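Rod shape-determining protein (MreC) (Helicobacter pylori, PDB 5LP5) binds penicillin-binding protein 2 through its beta-barrel core in a cell-wall synthesis complex, and probably scaffolds the elongation machinery. Local coordinates at residues L149-Y157 with F169-L178. Numbering follows the deposited sequence.
Sequences LNAHKRCAY and FIGTNFKQEL
Asn150 and Leu178 meet where the linker between the two beta-barrels of MreC folds back on the second barrel, an instructive case of a polar side chain serving as the floor for an apolar one. Both Leu178 methyls lie over one face of the Asn150 amide, with CD2 3.8 Å from CG. That amide is held at each end: OD1 accepts the hydroxyl of Tyr157 on an in-plane lone pair, and ND2 bonds to the backbone oxygens of Ala134 and Phe231. Ala151, in the type II turn from Leu149 to His152, sets its CB 3.6 Å from OG1 of Thr172, while its carbonyl oxygen meets the Thr172 methyl CG2. The same OG1 donates to the backbone oxygen of Glu177, which fixes the threonine rotation. At Ala156, CA makes a C-H...O contact with the Ile170 oxygen. Tyr157 O then receives Ile170 N at 2.8 Å, nearly straight at 172°. With chi1 of 52° setting CG between backbone N and carbonyl carbon, the tyrosine ring lies alongside Ile170, whose CG1 sits over one face in a CH-pi contact, 4.0 Å from the ring centroid. Tyr134 of the penicillin-binding protein 2 chain stacks on neighbouring Phe169. The chemistry thus implies a buried inter-barrel junction beside the partner enzyme: one backbone hydrogen bond ties linker to strand, the Tyr157-Asn150 and Thr172-Glu177 bonds orient side chains within each segment, and apolar packing does the rest.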
loop_
_atom_site.group_PDB
_atom_site.type_symbol
_atom_site.label_atom_id
_atom_site.label_comp_id
_atom_site.label_asym_id
_atom_site.label_seq_id
_atom_site.Cartn_x
_atom_site.Cartn_y
_atom_site.Cartn_z
ATOM N N LEU C 149 6.612 -5.127 31.904
ATOM C CA LEU C 149 7.002 -3.739 31.710
ATOM C C LEU C 149 7.463 -3.463 30.284
ATOM O O LEU C 149 7.602 -4.368 29.476
ATOM C CB LEU C 149 8.106 -3.372 32.699
ATOM C CG LEU C 149 7.762 -3.636 34.174
ATOM C CD1 LEU C 149 8.929 -3.282 35.075
ATOM C CD2 LEU C 149 6.518 -2.876 34.618
ATOM N N ASN C 150 7.703 -2.188 29.992
ATOM C CA ASN C 150 8.147 -1.757 28.661
ATOM C C ASN C 150 9.379 -2.591 28.260
ATOM O O ASN C 150 10.332 -2.760 29.022
ATOM C CB ASN C 150 8.541 -0.271 28.607
ATOM C CG ASN C 150 7.364 0.670 28.463
ATOM O OD1 ASN C 150 6.330 0.329 27.873
ATOM N ND2 ASN C 150 7.529 1.898 28.985
ATOM N N ALA C 151 9.320 -3.150 27.065
ATOM C CA ALA C 151 10.425 -3.941 26.513
ATOM C C ALA C 151 10.398 -5.398 26.888
ATOM O O ALA C 151 11.206 -6.156 26.350
ATOM C CB ALA C 151 11.791 -3.334 26.834
ATOM N N HIS C 152 9.448 -5.829 27.720
ATOM C CA HIS C 152 9.182 -7.276 27.872
ATOM C C HIS C 152 8.558 -7.853 26.592
ATOM O O HIS C 152 7.802 -7.181 25.909
ATOM C CB HIS C 152 8.287 -7.554 29.103
ATOM C CG HIS C 152 8.142 -9.010 29.451
ATOM N ND1 HIS C 152 9.211 -9.872 29.521
ATOM C CD2 HIS C 152 7.047 -9.757 29.735
ATOM C CE1 HIS C 152 8.788 -11.078 29.861
ATOM N NE2 HIS C 152 7.475 -11.037 29.976
ATOM N N LYS C 153 8.876 -9.097 26.282
ATOM C CA LYS C 153 8.286 -9.832 25.157
ATOM C C LYS C 153 6.748 -9.702 25.046
ATOM O O LYS C 153 6.190 -9.695 23.961
ATOM C CB LYS C 153 8.681 -11.328 25.287
ATOM C CG LYS C 153 8.425 -12.233 24.097
ATOM C CD LYS C 153 8.861 -13.666 24.399
ATOM C CE LYS C 153 8.371 -14.625 23.310
ATOM N NZ LYS C 153 9.087 -15.933 23.307
ATOM N N ARG C 154 6.077 -9.643 26.187
ATOM C CA ARG C 154 4.610 -9.673 26.250
ATOM C C ARG C 154 3.974 -8.290 26.346
ATOM O O ARG C 154 2.747 -8.161 26.306
ATOM C CB ARG C 154 4.179 -10.456 27.488
ATOM C CG ARG C 154 4.571 -11.928 27.448
ATOM C CD ARG C 154 3.952 -12.715 28.573
ATOM N NE ARG C 154 2.498 -12.539 28.634
ATOM C CZ ARG C 154 1.714 -13.061 29.571
ATOM N NH1 ARG C 154 2.239 -13.812 30.519
ATOM N NH2 ARG C 154 0.408 -12.825 29.557
ATOM N N CYS C 155 4.804 -7.259 26.505
ATOM C CA CYS C 155 4.310 -5.907 26.663
ATOM C C CYS C 155 4.073 -5.297 25.313
ATOM O O CYS C 155 5.009 -5.116 24.544
ATOM C CB CYS C 155 5.294 -5.058 27.458
ATOM S SG CYS C 155 4.857 -3.315 27.443
ATOM N N ALA C 156 2.814 -4.995 25.027
ATOM C CA ALA C 156 2.418 -4.364 23.770
ATOM C C ALA C 156 1.144 -3.556 23.959
ATOM O O ALA C 156 0.256 -3.948 24.696
ATOM C CB ALA C 156 2.203 -5.413 22.686
ATOM N N TYR C 157 1.065 -2.409 23.295
ATOM C CA TYR C 157 -0.125 -1.590 23.366
ATOM C C TYR C 157 -0.148 -0.536 22.277
ATOM O O TYR C 157 0.815 -0.407 21.542
ATOM C CB TYR C 157 -0.257 -0.965 24.739
ATOM C CG TYR C 157 0.955 -0.223 25.258
ATOM C CD1 TYR C 157 1.099 1.138 25.055
ATOM C CD2 TYR C 157 1.920 -0.869 26.019
ATOM C CE1 TYR C 157 2.190 1.839 25.562
ATOM C CE2 TYR C 157 3.007 -0.176 26.541
ATOM C CZ TYR C 157 3.142 1.169 26.303
ATOM O OH TYR C 157 4.216 1.834 26.854
ATOM N N PHE C 169 2.070 0.315 17.071
ATOM C CA PHE C 169 1.998 -0.556 18.253
ATOM C C PHE C 169 3.335 -0.713 18.926
ATOM O O PHE C 169 4.371 -0.817 18.259
ATOM C CB PHE C 169 1.471 -1.942 17.900
ATOM C CG PHE C 169 0.044 -1.952 17.433
ATOM C CD1 PHE C 169 -0.995 -1.916 18.356
ATOM C CD2 PHE C 169 -0.260 -2.019 16.080
ATOM C CE1 PHE C 169 -2.305 -1.939 17.936
ATOM C CE2 PHE C 169 -1.570 -2.028 15.663
ATOM C CZ PHE C 169 -2.594 -1.996 16.595
ATOM N N ILE C 170 3.309 -0.715 20.249
ATOM C CA ILE C 170 4.538 -0.753 21.010
ATOM C C ILE C 170 5.081 -2.175 20.962
ATOM O O ILE C 170 4.378 -3.144 21.172
ATOM C CB ILE C 170 4.319 -0.300 22.475
ATOM C CG1 ILE C 170 4.239 1.232 22.588
ATOM C CG2 ILE C 170 5.376 -0.850 23.409
ATOM C CD1 ILE C 170 5.556 1.969 22.483
ATOM N N GLY C 171 6.360 -2.273 20.660
ATOM C CA GLY C 171 7.094 -3.490 20.833
ATOM C C GLY C 171 8.473 -3.137 21.349
ATOM O O GLY C 171 8.661 -2.163 22.082
ATOM N N THR C 172 9.446 -3.941 20.946
ATOM C CA THR C 172 10.809 -3.798 21.402
ATOM C C THR C 172 11.699 -4.479 20.391
ATOM O O THR C 172 11.212 -4.995 19.396
ATOM C CB THR C 172 10.997 -4.389 22.821
ATOM O OG1 THR C 172 12.304 -4.073 23.322
ATOM C CG2 THR C 172 10.744 -5.890 22.846
ATOM N N ASN C 173 13.007 -4.456 20.611
ATOM C CA ASN C 173 13.955 -5.033 19.662
ATOM C C ASN C 173 15.076 -5.763 20.415
ATOM O O ASN C 173 14.998 -5.964 21.641
ATOM C CB ASN C 173 14.494 -3.953 18.736
ATOM C CG ASN C 173 15.251 -2.859 19.478
ATOM O OD1 ASN C 173 15.636 -3.032 20.642
ATOM N ND2 ASN C 173 15.437 -1.702 18.813
ATOM N N PHE C 174 16.113 -6.178 19.694
ATOM C CA PHE C 174 17.149 -7.010 20.311
ATOM C C PHE C 174 18.032 -6.255 21.309
ATOM O O PHE C 174 18.687 -6.880 22.145
ATOM C CB PHE C 174 17.957 -7.757 19.242
ATOM C CG PHE C 174 17.189 -8.896 18.599
ATOM C CD1 PHE C 174 17.127 -10.160 19.212
ATOM C CD2 PHE C 174 16.508 -8.708 17.388
ATOM C CE1 PHE C 174 16.427 -11.205 18.621
ATOM C CE2 PHE C 174 15.805 -9.753 16.801
ATOM C CZ PHE C 174 15.772 -11.005 17.413
ATOM N N LYS C 175 18.002 -4.925 21.268
ATOM C CA LYS C 175 18.754 -4.109 22.225
ATOM C C LYS C 175 17.860 -3.593 23.349
ATOM O O LYS C 175 18.210 -2.630 24.035
ATOM C CB LYS C 175 19.399 -2.913 21.512
ATOM C CG LYS C 175 20.102 -3.237 20.218
ATOM C CD LYS C 175 20.458 -1.992 19.435
ATOM C CE LYS C 175 21.109 -2.437 18.134
ATOM N NZ LYS C 175 21.523 -1.317 17.239
ATOM N N GLN C 176 16.712 -4.234 23.537
ATOM C CA GLN C 176 15.715 -3.806 24.521
ATOM C C GLN C 176 15.445 -2.287 24.528
ATOM O O GLN C 176 15.393 -1.650 25.591
ATOM C CB GLN C 176 16.088 -4.317 25.920
ATOM C CG GLN C 176 15.904 -5.818 26.061
ATOM C CD GLN C 176 16.473 -6.366 27.343
ATOM O OE1 GLN C 176 17.623 -6.074 27.721
ATOM N NE2 GLN C 176 15.670 -7.183 28.018
ATOM N N GLU C 177 15.276 -1.722 23.329
ATOM C CA GLU C 177 14.821 -0.348 23.158
ATOM C C GLU C 177 13.318 -0.407 22.959
ATOM O O GLU C 177 12.799 -1.350 22.385
ATOM C CB GLU C 177 15.463 0.312 21.927
ATOM C CG GLU C 177 16.967 0.124 21.827
ATOM C CD GLU C 177 17.607 0.965 20.742
ATOM O OE1 GLU C 177 17.426 0.617 19.543
ATOM O OE2 GLU C 177 18.303 1.953 21.096
ATOM N N LEU C 178 12.613 0.595 23.453
ATOM C CA LEU C 178 11.186 0.684 23.218
ATOM C C LEU C 178 10.934 1.150 21.799
ATOM O O LEU C 178 11.465 2.145 21.387
ATOM C CB LEU C 178 10.532 1.638 24.236
ATOM C CG LEU C 178 9.020 1.504 24.305
ATOM C CD1 LEU C 178 8.668 0.105 24.764
ATOM C CD2 LEU C 178 8.437 2.501 25.281
#